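Long-range contacts in concanavalin B (Canavalia ensiformis, PDB 6CAF), which may act as a carbohydrate-binding protein, being a chitinase-like seed protein of glycosyl hydrolase family 18: residues 59-63 and 108-112; 127-131 and 174-180; 188-192 and 213-219; 263-269 and 300-304. All blocks are in the same frame, centred on the assembly; numbering follows the deposited sequence.

From the N terminus, the four contacts follow one another in series: each closes its own loop before the next opens, so none nests in or crosses another. Contact 1 pairs the ends of neighbouring barrel strands 55-64 and 103-109. Contact 2 joins outer helices 120-135 and 164-178, and touches contact 1, with Leu61 CD2 lying 4.2 Å from Leu130 CD2. Contact 3 bridges the loops after strands 183-186 and 208-212. Contact 4 packs helix 266-273 and its lead-in against helix 300-308. Contacts 2 and 4, with centres about 37 Å apart, lie on opposite sides of the chain's centre.

Contact 1. Residues 59-63 and 108-112; sequences SFLDK and LGGPK
Phe60 lays its ring over Gly110, whose CA sits 3.6 Å from the ring centroid and 9° off the ring normal, a CH-pi contact over the face. The peptide bond before Phe60 is cis, and chi1 of -65° (m) carries the ring across the end of the neighbouring strand. Pro111 extends the apolar cover, with its CD 3.6 Å from Phe60 CE2, while Phe60 CB lies 3.2 Å from Gly109 O. The strands run parallel in the register Leu61 with Leu108 (CA to CA 4.8 Å). Between residues 59-63 and 108-112 one nearly straight hydrogen bond forms: Gly109 N to Leu61 O, 2.9 Å, 173° at the hydrogen. Leu108 CA also approaches Leu61 O at 3.5 Å as a CA-H...O contact. Both leucines point to the same face of the sheet, where Leu61 CD2 and Leu108 CD2 meet at 3.9 Å. Gly109 (phi/psi 96/-119) and Gly110 (93/-171) hold backbone angles that call for glycine, and a CB on Gly110 would collide with Phe60 CD2. Where strand 55-64 is interrupted, Asp62 CB is 3.7 Å from Lys112 O, and Asp62 OD1 accepts a 3.0 Å hydrogen bond from Lys63 NZ, part of a salt bridge. Parallel pairing across a beta-alpha-beta unit, with a non-proline cis peptide on one strand and Gly-Gly, as in the SxGG region, on the next, is characteristic of the family 18 TIM barrel.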
loop_
_atom_site.group_PDB
_atom_site.type_symbol
_atom_site.label_atom_id
_atom_site.label_comp_id
_atom_site.label_asym_id
_atom_site.label_seq_id
_atom_site.Cartn_x
_atom_site.Cartn_y
_atom_site.Cartn_z
ATOM N N SER A 59 -5.523 -5.619 3.880
ATOM C CA SER A 59 -5.667 -4.408 4.673
ATOM C C SER A 59 -6.730 -4.572 5.751
ATOM O O SER A 59 -7.890 -4.787 5.402
ATOM C CB SER A 59 -6.058 -3.281 3.726
ATOM O OG SER A 59 -5.078 -3.135 2.687
ATOM N N PHE A 60 -6.416 -4.494 7.039
ATOM C CA PHE A 60 -5.170 -4.068 7.643
ATOM C C PHE A 60 -4.897 -4.856 8.917
ATOM O O PHE A 60 -5.830 -5.245 9.612
ATOM C CB PHE A 60 -5.253 -2.604 8.097
ATOM C CG PHE A 60 -5.416 -1.612 6.970
ATOM C CD1 PHE A 60 -4.317 -1.132 6.291
ATOM C CD2 PHE A 60 -6.664 -1.187 6.584
ATOM C CE1 PHE A 60 -4.449 -0.230 5.271
ATOM C CE2 PHE A 60 -6.808 -0.268 5.569
ATOM C CZ PHE A 60 -5.702 0.195 4.904
ATOM N N LEU A 61 -3.613 -5.003 9.246
ATOM C CA LEU A 61 -3.197 -5.354 10.614
ATOM C C LEU A 61 -3.177 -4.031 11.377
ATOM O O LEU A 61 -2.295 -3.202 11.172
ATOM C CB LEU A 61 -1.838 -6.021 10.612
ATOM C CG LEU A 61 -1.465 -6.658 11.942
ATOM C CD1 LEU A 61 -2.140 -8.007 12.103
ATOM C CD2 LEU A 61 0.032 -6.780 12.074
ATOM N N ASP A 62 -4.223 -3.789 12.176
ATOM C CA ASP A 62 -4.458 -2.482 12.748
ATOM C C ASP A 62 -4.556 -2.426 14.254
ATOM O O ASP A 62 -4.903 -1.369 14.780
ATOM C CB ASP A 62 -5.689 -1.838 12.144
ATOM C CG ASP A 62 -6.941 -2.549 12.491
ATOM O OD1 ASP A 62 -6.940 -3.619 13.131
ATOM O OD2 ASP A 62 -8.002 -2.030 12.105
ATOM N N LYS A 63 -4.177 -3.498 14.943
ATOM C CA LYS A 63 -4.212 -3.537 16.400
ATOM C C LYS A 63 -2.922 -4.180 16.887
ATOM O O LYS A 63 -2.781 -5.399 16.906
ATOM C CB LYS A 63 -5.442 -4.270 16.919
ATOM C CG LYS A 63 -6.681 -3.396 16.959
ATOM C CD LYS A 63 -7.934 -4.210 17.249
ATOM C CE LYS A 63 -8.801 -4.304 16.006
ATOM N NZ LYS A 63 -8.406 -5.401 15.077
ATOM N N LEU A 108 0.012 -2.650 7.253
ATOM C CA LEU A 108 -0.102 -2.226 8.620
ATOM C C LEU A 108 -0.823 -0.905 8.693
ATOM O O LEU A 108 -0.565 -0.012 7.885
ATOM C CB LEU A 108 1.301 -2.006 9.222
ATOM C CG LEU A 108 2.335 -3.100 9.023
ATOM C CD1 LEU A 108 3.644 -2.709 9.671
ATOM C CD2 LEU A 108 1.832 -4.410 9.590
ATOM N N GLY A 109 -1.665 -0.759 9.716
ATOM C CA GLY A 109 -2.204 0.549 10.053
ATOM C C GLY A 109 -3.574 0.772 9.441
ATOM O O GLY A 109 -4.513 0.038 9.728
ATOM N N GLY A 110 -3.673 1.790 8.589
ATOM C CA GLY A 110 -4.923 2.156 7.951
ATOM C C GLY A 110 -5.694 3.211 8.714
ATOM O O GLY A 110 -5.201 3.815 9.666
ATOM N N PRO A 111 -6.928 3.451 8.294
ATOM C CA PRO A 111 -7.708 4.570 8.831
ATOM C C PRO A 111 -8.365 4.315 10.175
ATOM O O PRO A 111 -8.920 5.241 10.758
ATOM C CB PRO A 111 -8.782 4.786 7.771
ATOM C CG PRO A 111 -8.899 3.480 7.088
ATOM C CD PRO A 111 -7.539 2.871 7.087
ATOM N N LYS A 112 -8.297 3.083 10.662
ATOM C CA LYS A 112 -8.968 2.680 11.899
ATOM C C LYS A 112 -8.007 1.919 12.815
ATOM O O LYS A 112 -6.921 1.645 12.475
ATOM C CB LYS A 112 -10.205 1.766 11.604
ATOM C CG LYS A 112 -11.215 2.276 10.605
ATOM C CD LYS A 112 -12.402 1.324 10.524
ATOM C CE LYS A 112 -13.472 1.865 9.589
ATOM N NZ LYS A 112 -13.078 1.708 8.161
#

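Contact 2. Residues 127-131 and 174-180; sequences AEYLH and IKDVYQS
Ile174 and His131 have the most surface covered here, 92 and 77 Å², and they meet directly: Ile174 CG2 sits 3.7 Å from the centroid of the His131 imidazole, 19° off the ring normal, a CH-pi contact over its face. His131 takes chi1 of -175° (t), and Ile174 takes -74° (m) with chi2 at 164° (t). That extended branch carries Ile174 CD1 to 3.7 Å from Ala127 CB and 3.3 Å from Glu128 OE2. Both side chains leave helices; the axes of segments 127-131 and 174-178 approach to 11.8 Å and cross at -51°, and the nearest CA pair is Glu128 and Ile174, 7.8 Å apart. The next turn supplies Tyr178, whose ring forms an offset stack with His131: centroids 4.6 Å apart, planes inclined by 28°, and His131 CE1 3.6 Å from Tyr178 CD2. At the outer edge one water links the helices, 2.7 Å from both Glu128 OE1, to which it donates, and Tyr178 OH; Glu128 OE2 makes a salt bridge with Lys124. Helix 164-178 ends in a Schellman motif: Gln179 is C-prime with positive phi, Ser180 N bonds to Lys175 O at 2.9 Å, and Gln179 N bonds weakly to Asp176 O at 3.4 Å. Two consecutive outer helices, following strands 103-109 and 150-154 and packed side by side through aliphatic and aromatic side chains, are typical of the outer layer of a TIM barrel.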
loop_
_atom_site.group_PDB
_atom_site.type_symbol
_atom_site.label_atom_id
_atom_site.label_comp_id
_atom_site.label_asym_id
_atom_site.label_seq_id
_atom_site.Cartn_x
_atom_site.Cartn_y
_atom_site.Cartn_z
ATOM N N ALA A 127 8.786 -6.852 14.156
ATOM C CA ALA A 127 9.416 -7.252 12.910
ATOM C C ALA A 127 9.597 -8.764 12.851
ATOM O O ALA A 127 9.352 -9.394 11.817
ATOM C CB ALA A 127 10.751 -6.540 12.776
ATOM N N GLU A 128 10.037 -9.357 13.951
ATOM C CA GLU A 128 10.197 -10.799 14.017
ATOM C C GLU A 128 8.869 -11.513 13.846
ATOM O O GLU A 128 8.777 -12.516 13.137
ATOM C CB GLU A 128 10.863 -11.213 15.334
ATOM C CG GLU A 128 12.361 -10.885 15.373
ATOM C CD GLU A 128 13.194 -11.779 14.483
ATOM O OE1 GLU A 128 12.926 -13.026 14.470
ATOM O OE2 GLU A 128 14.164 -11.318 13.851
ATOM N N TYR A 129 7.851 -11.003 14.518
ATOM C CA TYR A 129 6.506 -11.565 14.357
ATOM C C TYR A 129 6.062 -11.547 12.893
ATOM O O TYR A 129 5.560 -12.568 12.355
ATOM C CB TYR A 129 5.522 -10.813 15.249
ATOM C CG TYR A 129 4.050 -11.032 14.905
ATOM C CD1 TYR A 129 3.332 -12.069 15.367
ATOM C CD2 TYR A 129 3.418 -10.122 14.064
ATOM C CE1 TYR A 129 1.955 -12.208 15.015
ATOM C CE2 TYR A 129 2.124 -10.223 13.697
ATOM C CZ TYR A 129 1.369 -11.237 14.163
ATOM O OH TYR A 129 0.044 -11.168 13.655
ATOM N N LEU A 130 6.254 -10.399 12.246
ATOM C CA LEU A 130 5.876 -10.315 10.850
ATOM C C LEU A 130 6.642 -11.323 10.001
ATOM O O LEU A 130 6.082 -11.983 9.107
ATOM C CB LEU A 130 6.035 -8.900 10.328
ATOM C CG LEU A 130 5.116 -7.869 10.990
ATOM C CD1 LEU A 130 5.542 -6.474 10.629
ATOM C CD2 LEU A 130 3.678 -8.091 10.585
ATOM N N HIS A 131 7.932 -11.461 10.284
ATOM C CA HIS A 131 8.714 -12.378 9.516
ATOM C C HIS A 131 8.301 -13.848 9.744
ATOM O O HIS A 131 8.091 -14.600 8.783
ATOM C CB HIS A 131 10.199 -12.181 9.810
ATOM C CG HIS A 131 11.053 -13.029 8.955
ATOM N ND1 HIS A 131 11.706 -14.138 9.424
ATOM C CD2 HIS A 131 11.321 -12.960 7.636
ATOM C CE1 HIS A 131 12.376 -14.705 8.444
ATOM N NE2 HIS A 131 12.149 -14.014 7.342
ATOM N N ILE A 174 16.307 -7.928 9.003
ATOM C CA ILE A 174 15.873 -9.315 8.879
ATOM C C ILE A 174 16.009 -9.755 7.410
ATOM O O ILE A 174 16.381 -10.900 7.133
ATOM C CB ILE A 174 14.424 -9.501 9.429
ATOM C CG1 ILE A 174 14.416 -9.456 10.947
ATOM C CG2 ILE A 174 13.818 -10.814 8.929
ATOM C CD1 ILE A 174 13.011 -9.233 11.514
ATOM N N LYS A 175 15.645 -8.881 6.483
ATOM C CA LYS A 175 15.725 -9.224 5.109
ATOM C C LYS A 175 17.167 -9.567 4.774
ATOM O O LYS A 175 17.425 -10.516 4.038
ATOM C CB LYS A 175 15.193 -8.030 4.297
ATOM C CG LYS A 175 15.287 -8.110 2.809
ATOM C CD LYS A 175 14.574 -6.838 2.287
ATOM C CE LYS A 175 14.936 -6.406 0.892
ATOM N NZ LYS A 175 13.775 -5.576 0.411
ATOM N N ASP A 176 18.122 -8.805 5.306
ATOM C CA ASP A 176 19.532 -9.093 5.053
ATOM C C ASP A 176 19.995 -10.372 5.763
ATOM O O ASP A 176 20.779 -11.143 5.213
ATOM C CB ASP A 176 20.414 -7.906 5.476
ATOM C CG ASP A 176 21.791 -7.927 4.807
ATOM O OD1 ASP A 176 21.965 -8.714 3.830
ATOM O OD2 ASP A 176 22.703 -7.176 5.264
ATOM N N VAL A 177 19.517 -10.602 6.983
ATOM C CA VAL A 177 19.897 -11.822 7.696
ATOM C C VAL A 177 19.547 -13.070 6.914
ATOM O O VAL A 177 20.361 -13.995 6.768
ATOM C CB VAL A 177 19.196 -11.876 9.084
ATOM C CG1 VAL A 177 19.292 -13.261 9.719
ATOM C CG2 VAL A 177 19.822 -10.817 9.975
ATOM N N TYR A 178 18.354 -13.066 6.347
ATOM C CA TYR A 178 17.827 -14.242 5.670
ATOM C C TYR A 178 17.946 -14.164 4.136
ATOM O O TYR A 178 17.563 -15.085 3.444
ATOM C CB TYR A 178 16.351 -14.436 6.070
ATOM C CG TYR A 178 16.150 -14.909 7.464
ATOM C CD1 TYR A 178 16.302 -16.258 7.777
ATOM C CD2 TYR A 178 15.935 -14.033 8.488
ATOM C CE1 TYR A 178 16.181 -16.722 9.068
ATOM C CE2 TYR A 178 15.813 -14.483 9.787
ATOM C CZ TYR A 178 15.918 -15.828 10.071
ATOM O OH TYR A 178 15.797 -16.257 11.350
ATOM N N GLN A 179 18.536 -13.077 3.636
ATOM C CA GLN A 179 18.695 -12.813 2.192
ATOM C C GLN A 179 17.350 -13.014 1.545
ATOM O O GLN A 179 17.203 -13.633 0.482
ATOM C CB GLN A 179 19.868 -13.585 1.569
ATOM C CG GLN A 179 21.218 -13.115 2.136
ATOM C CD GLN A 179 21.597 -11.667 1.749
ATOM O OE1 GLN A 179 21.751 -10.774 2.631
ATOM N NE2 GLN A 179 21.790 -11.436 0.437
ATOM N N SER A 180 16.339 -12.476 2.220
ATOM C CA SER A 180 14.970 -12.519 1.757
ATOM C C SER A 180 14.753 -11.525 0.606
ATOM O O SER A 180 15.537 -10.586 0.403
ATOM C CB SER A 180 14.000 -12.148 2.888
ATOM O OG SER A 180 13.971 -13.063 3.985
HETATM O O HOH W 1 14.017 -14.707 12.732
#

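Contact 3. Residues 188-192 and 213-219; sequences PGCLS and FYNDRSC
A disulfide is the outstanding feature: Cys190 SG and Cys219 SG are bonded at 2.0 Å with chi3 of 74°, joining two loops that lack regular helix or strand. Both cysteines adopt p rotamers, chi1 of 55° for Cys190 and 39° for Cys219. Around the bridge, Cys190 CB packs 3.5 Å from Phe213 CD1, and Cys190 SG lies 5.4 Å from the Phe213 ring centroid, an oblique sulfur-aromatic contact. The backbones come nearest at Cys190 and Phe213, CA to CA 5.2 Å. Leu191 N stands 3.4 Å from Cys219 SG, and Cys190 SG is 3.8 Å from Asp216 CB. Within residues 213-219, Asp216 shapes an Asx turn: its OD1 accepts from Ser218 N at 2.9 Å, and also from Ser218 OG at 2.7 Å. Cys219 N hydrogen-bonds to Asp216 O at 3.2 Å. No direct hydrogen bond crosses the interface; two waters do that work. One accepts from Cys190 N at 3.3 Å and donates to Tyr214 O at 3.1 Å, and the other accepts from Leu191 N at 3.3 Å and donates to Asp216 OD2 at 2.6 Å. Trp236 NE1 of helix 227-239 hydrogen-bonds to Cys190 O. These loops follow barrel strands 183-186 and 208-212, so the chemistry implies a covalent tie between adjacent barrel units, with water meeting the polar groups that the bridge leaves apart.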
loop_
_atom_site.group_PDB
_atom_site.type_symbol
_atom_site.label_atom_id
_atom_site.label_comp_id
_atom_site.label_asym_id
_atom_site.label_seq_id
_atom_site.Cartn_x
_atom_site.Cartn_y
_atom_site.Cartn_z
ATOM N N PRO A 188 2.611 7.425 2.757
ATOM C CA PRO A 188 2.499 8.735 3.414
ATOM C C PRO A 188 1.391 9.587 2.812
ATOM O O PRO A 188 0.949 9.349 1.688
ATOM C CB PRO A 188 3.869 9.356 3.153
ATOM C CG PRO A 188 4.236 8.806 1.811
ATOM C CD PRO A 188 3.755 7.372 1.836
ATOM N N GLY A 189 1.025 10.627 3.542
ATOM C CA GLY A 189 0.184 11.671 2.971
ATOM C C GLY A 189 0.936 12.490 1.937
ATOM O O GLY A 189 2.129 12.377 1.803
ATOM N N CYS A 190 0.227 13.319 1.197
ATOM C CA CYS A 190 0.861 14.003 0.093
ATOM C C CYS A 190 1.636 15.244 0.422
ATOM O O CYS A 190 2.393 15.696 -0.436
ATOM C CB CYS A 190 -0.086 14.257 -1.071
ATOM S SG CYS A 190 -1.592 15.138 -0.734
ATOM N N LEU A 191 1.549 15.771 1.628
ATOM C CA LEU A 191 2.411 16.912 1.959
ATOM C C LEU A 191 3.663 16.426 2.652
ATOM O O LEU A 191 3.596 15.851 3.727
ATOM C CB LEU A 191 1.720 17.903 2.869
ATOM C CG LEU A 191 2.541 19.200 3.106
ATOM C CD1 LEU A 191 3.048 19.847 1.810
ATOM C CD2 LEU A 191 1.682 20.162 3.866
ATOM N N SER A 192 4.728 16.640 2.103
ATOM C CA SER A 192 6.042 16.308 2.601
ATOM C C SER A 192 6.584 17.463 3.426
ATOM O O SER A 192 6.429 18.606 3.031
ATOM C CB SER A 192 6.996 16.047 1.434
ATOM O OG SER A 192 8.295 15.765 1.880
ATOM N N PHE A 213 -2.430 11.061 -2.572
ATOM C CA PHE A 213 -2.800 12.350 -3.150
ATOM C C PHE A 213 -4.318 12.563 -3.054
ATOM O O PHE A 213 -5.004 12.733 -4.050
ATOM C CB PHE A 213 -2.346 12.445 -4.627
ATOM C CG PHE A 213 -0.848 12.525 -4.810
ATOM C CD1 PHE A 213 -0.162 13.698 -4.564
ATOM C CD2 PHE A 213 -0.138 11.444 -5.249
ATOM C CE1 PHE A 213 1.202 13.791 -4.773
ATOM C CE2 PHE A 213 1.212 11.532 -5.450
ATOM C CZ PHE A 213 1.887 12.696 -5.179
ATOM N N TYR A 214 -4.848 12.553 -1.837
ATOM C CA TYR A 214 -6.268 12.780 -1.662
ATOM C C TYR A 214 -6.513 13.120 -0.206
ATOM O O TYR A 214 -5.644 12.916 0.661
ATOM C CB TYR A 214 -7.087 11.547 -2.121
ATOM C CG TYR A 214 -6.764 10.233 -1.431
ATOM C CD1 TYR A 214 -5.723 9.463 -1.846
ATOM C CD2 TYR A 214 -7.575 9.726 -0.421
ATOM C CE1 TYR A 214 -5.422 8.265 -1.217
ATOM C CE2 TYR A 214 -7.325 8.485 0.154
ATOM C CZ TYR A 214 -6.222 7.768 -0.227
ATOM O OH TYR A 214 -5.942 6.550 0.374
ATOM N N ASN A 215 -7.701 13.657 0.043
ATOM C CA ASN A 215 -8.059 14.173 1.355
ATOM C C ASN A 215 -7.058 15.237 1.859
ATOM O O ASN A 215 -6.820 15.369 3.051
ATOM C CB ASN A 215 -8.315 13.021 2.339
ATOM C CG ASN A 215 -9.548 12.133 1.934
ATOM O OD1 ASN A 215 -10.495 12.579 1.223
ATOM N ND2 ASN A 215 -9.526 10.858 2.375
ATOM N N ASP A 216 -6.539 16.049 0.929
ATOM C CA ASP A 216 -5.657 17.158 1.293
ATOM C C ASP A 216 -5.632 18.173 0.177
ATOM O O ASP A 216 -4.997 17.957 -0.859
ATOM C CB ASP A 216 -4.233 16.673 1.586
ATOM C CG ASP A 216 -3.350 17.778 2.171
ATOM O OD1 ASP A 216 -3.652 18.961 1.976
ATOM O OD2 ASP A 216 -2.357 17.472 2.845
ATOM N N ARG A 217 -6.338 19.289 0.378
ATOM C CA ARG A 217 -6.449 20.272 -0.662
ATOM C C ARG A 217 -5.115 20.881 -1.082
ATOM O O ARG A 217 -5.014 21.453 -2.163
ATOM C CB ARG A 217 -7.424 21.368 -0.264
ATOM C CG ARG A 217 -8.856 20.883 -0.087
ATOM C CD ARG A 217 -9.807 21.969 0.413
ATOM N NE ARG A 217 -11.186 21.487 0.515
ATOM C CZ ARG A 217 -11.686 20.832 1.563
ATOM N NH1 ARG A 217 -10.918 20.568 2.612
ATOM N NH2 ARG A 217 -12.958 20.438 1.566
ATOM N N SER A 218 -4.102 20.807 -0.227
ATOM C CA SER A 218 -2.832 21.435 -0.557
ATOM C C SER A 218 -2.064 20.692 -1.648
ATOM O O SER A 218 -1.185 21.284 -2.280
ATOM C CB SER A 218 -1.959 21.596 0.694
ATOM O OG SER A 218 -1.474 20.351 1.159
ATOM N N CYS A 219 -2.373 19.406 -1.857
ATOM C CA CYS A 219 -1.526 18.602 -2.718
ATOM C C CYS A 219 -2.268 17.670 -3.651
ATOM O O CYS A 219 -1.634 16.879 -4.345
ATOM C CB CYS A 219 -0.502 17.790 -1.902
ATOM S SG CYS A 219 -0.979 17.037 -0.324
HETATM O O HOH W 2 -2.903 12.951 2.135
HETATM O O HOH W 3 -1.269 15.164 3.129
#

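Contact 4. Residues 263-269 and 300-304; sequences YIPPSAL and YSTNI
Tyr300 opens helix 300-308 and has the largest covered area, 101 Å². Its t rotamer (chi1 -162°) drives the phenol into the approach to helix 266-273, where Tyr300 OH donates a 2.6 Å hydrogen bond to Ile264 O. A water bridges the same two residues, accepting from Ile264 N at 2.9 Å and donating to Tyr300 OH at 3.1 Å. Pro266 CG lies over the ring face, 3.8 Å from its centroid and 13° off the normal, a CH-pi contact. At the ring edge sit Leu269 CD2, 3.6 Å from Tyr300 OH, and Tyr263 CE1, 3.6 Å from Tyr300 CE2; the two tyrosine planes are inclined by 76°. One turn on, Asn303 meets Pro266 loosely, CB to CB at 4.3 Å. Ile304 follows, its N hydrogen-bonded to Tyr300 O at 3.0 Å; with chi1 of -71° and chi2 of -58° (both m) it brings CD1 to 3.8 Å from Pro266 CB and to 3.8 Å from Leu269 CD2. Pro266 and Ile304 are the nearest backbone pair, CA to CA 6.0 Å. Pro265 takes the N-cap position of helix 266-273, its O accepting from Leu269 N at 2.9 Å. Leu251 of strand 247-252 touches Ile264, Leu269 and Tyr300 from within. Such packing of two outer helices over the strands, after strands 247-252 and 284-290, is typical of the closing units of a TIM barrel.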
loop_
_atom_site.group_PDB
_atom_site.type_symbol
_atom_site.label_atom_id
_atom_site.label_comp_id
_atom_site.label_asym_id
_atom_site.label_seq_id
_atom_site.Cartn_x
_atom_site.Cartn_y
_atom_site.Cartn_z
ATOM N N TYR A 263 -10.176 12.873 -6.105
ATOM C CA TYR A 263 -10.484 11.952 -7.180
ATOM C C TYR A 263 -10.078 12.513 -8.532
ATOM O O TYR A 263 -10.378 13.669 -8.867
ATOM C CB TYR A 263 -11.992 11.614 -7.179
ATOM C CG TYR A 263 -12.425 10.718 -8.320
ATOM C CD1 TYR A 263 -12.151 9.371 -8.305
ATOM C CD2 TYR A 263 -13.037 11.237 -9.447
ATOM C CE1 TYR A 263 -12.521 8.558 -9.344
ATOM C CE2 TYR A 263 -13.394 10.433 -10.497
ATOM C CZ TYR A 263 -13.141 9.082 -10.430
ATOM O OH TYR A 263 -13.492 8.264 -11.484
ATOM N N ILE A 264 -9.422 11.669 -9.323
ATOM C CA ILE A 264 -8.979 12.045 -10.645
ATOM C C ILE A 264 -9.657 11.125 -11.659
ATOM O O ILE A 264 -9.410 9.933 -11.698
ATOM C CB ILE A 264 -7.434 11.921 -10.828
ATOM C CG1 ILE A 264 -6.670 12.532 -9.659
ATOM C CG2 ILE A 264 -7.054 12.559 -12.150
ATOM C CD1 ILE A 264 -5.185 12.543 -9.811
ATOM N N PRO A 265 -10.534 11.666 -12.487
ATOM C CA PRO A 265 -11.104 10.794 -13.494
ATOM C C PRO A 265 -10.044 10.128 -14.338
ATOM O O PRO A 265 -9.025 10.758 -14.650
ATOM C CB PRO A 265 -11.955 11.748 -14.334
ATOM C CG PRO A 265 -12.304 12.875 -13.413
ATOM C CD PRO A 265 -11.077 13.030 -12.555
ATOM N N PRO A 266 -10.263 8.843 -14.702
ATOM C CA PRO A 266 -9.212 8.160 -15.450
ATOM C C PRO A 266 -8.710 8.906 -16.683
ATOM O O PRO A 266 -7.490 8.936 -16.928
ATOM C CB PRO A 266 -9.857 6.828 -15.823
ATOM C CG PRO A 266 -10.764 6.557 -14.659
ATOM C CD PRO A 266 -11.310 7.908 -14.245
ATOM N N SER A 267 -9.612 9.512 -17.462
ATOM C CA SER A 267 -9.127 10.208 -18.662
ATOM C C SER A 267 -8.231 11.405 -18.286
ATOM O O SER A 267 -7.263 11.743 -18.996
ATOM C CB SER A 267 -10.297 10.679 -19.508
ATOM O OG SER A 267 -11.028 11.689 -18.834
ATOM N N ALA A 268 -8.555 12.054 -17.166
ATOM C CA ALA A 268 -7.733 13.177 -16.692
ATOM C C ALA A 268 -6.397 12.683 -16.152
ATOM O O ALA A 268 -5.361 13.325 -16.332
ATOM C CB ALA A 268 -8.451 13.957 -15.622
ATOM N N LEU A 269 -6.410 11.545 -15.480
ATOM C CA LEU A 269 -5.152 11.005 -14.964
ATOM C C LEU A 269 -4.196 10.750 -16.130
ATOM O O LEU A 269 -3.019 11.169 -16.122
ATOM C CB LEU A 269 -5.411 9.723 -14.176
ATOM C CG LEU A 269 -4.157 9.063 -13.605
ATOM C CD1 LEU A 269 -3.470 9.968 -12.613
ATOM C CD2 LEU A 269 -4.473 7.724 -12.962
ATOM N N TYR A 300 -12.375 1.830 -12.551
ATOM C CA TYR A 300 -11.226 2.719 -12.663
ATOM C C TYR A 300 -10.003 2.025 -13.291
ATOM O O TYR A 300 -9.483 2.460 -14.318
ATOM C CB TYR A 300 -10.899 3.294 -11.270
ATOM C CG TYR A 300 -10.030 4.528 -11.299
ATOM C CD1 TYR A 300 -8.682 4.465 -11.607
ATOM C CD2 TYR A 300 -10.557 5.738 -11.035
ATOM C CE1 TYR A 300 -7.911 5.628 -11.640
ATOM C CE2 TYR A 300 -9.794 6.887 -11.044
ATOM C CZ TYR A 300 -8.480 6.835 -11.355
ATOM O OH TYR A 300 -7.727 7.986 -11.349
ATOM N N SER A 301 -9.525 0.949 -12.673
ATOM C CA SER A 301 -8.346 0.316 -13.203
ATOM C C SER A 301 -8.585 -0.290 -14.581
ATOM O O SER A 301 -7.688 -0.284 -15.411
ATOM C CB SER A 301 -7.772 -0.735 -12.245
ATOM O OG SER A 301 -8.706 -1.770 -11.954
ATOM N N THR A 302 -9.784 -0.806 -14.826
ATOM C CA THR A 302 -10.074 -1.335 -16.136
ATOM C C THR A 302 -9.886 -0.272 -17.214
ATOM O O THR A 302 -9.321 -0.525 -18.293
ATOM C CB THR A 302 -11.487 -1.920 -16.132
ATOM O OG1 THR A 302 -11.455 -3.095 -15.311
ATOM C CG2 THR A 302 -11.915 -2.305 -17.515
ATOM N N ASN A 303 -10.369 0.932 -16.935
ATOM C CA ASN A 303 -10.244 2.022 -17.889
ATOM C C ASN A 303 -8.874 2.558 -18.107
ATOM O O ASN A 303 -8.396 2.826 -19.185
ATOM C CB ASN A 303 -11.201 3.130 -17.538
ATOM C CG ASN A 303 -12.610 2.777 -17.913
ATOM O OD1 ASN A 303 -12.857 2.286 -19.006
ATOM N ND2 ASN A 303 -13.525 3.009 -17.026
ATOM N N ILE A 304 -8.149 2.535 -16.986
ATOM C CA ILE A 304 -6.732 2.930 -17.023
ATOM C C ILE A 304 -5.951 1.984 -17.938
ATOM O O ILE A 304 -5.179 2.387 -18.800
ATOM C CB ILE A 304 -6.042 2.930 -15.646
ATOM C CG1 ILE A 304 -6.534 4.074 -14.783
ATOM C CG2 ILE A 304 -4.525 3.027 -15.748
ATOM C CD1 ILE A 304 -6.342 5.436 -15.378
HETATM O O HOH W 4 -8.485 9.084 -8.513
#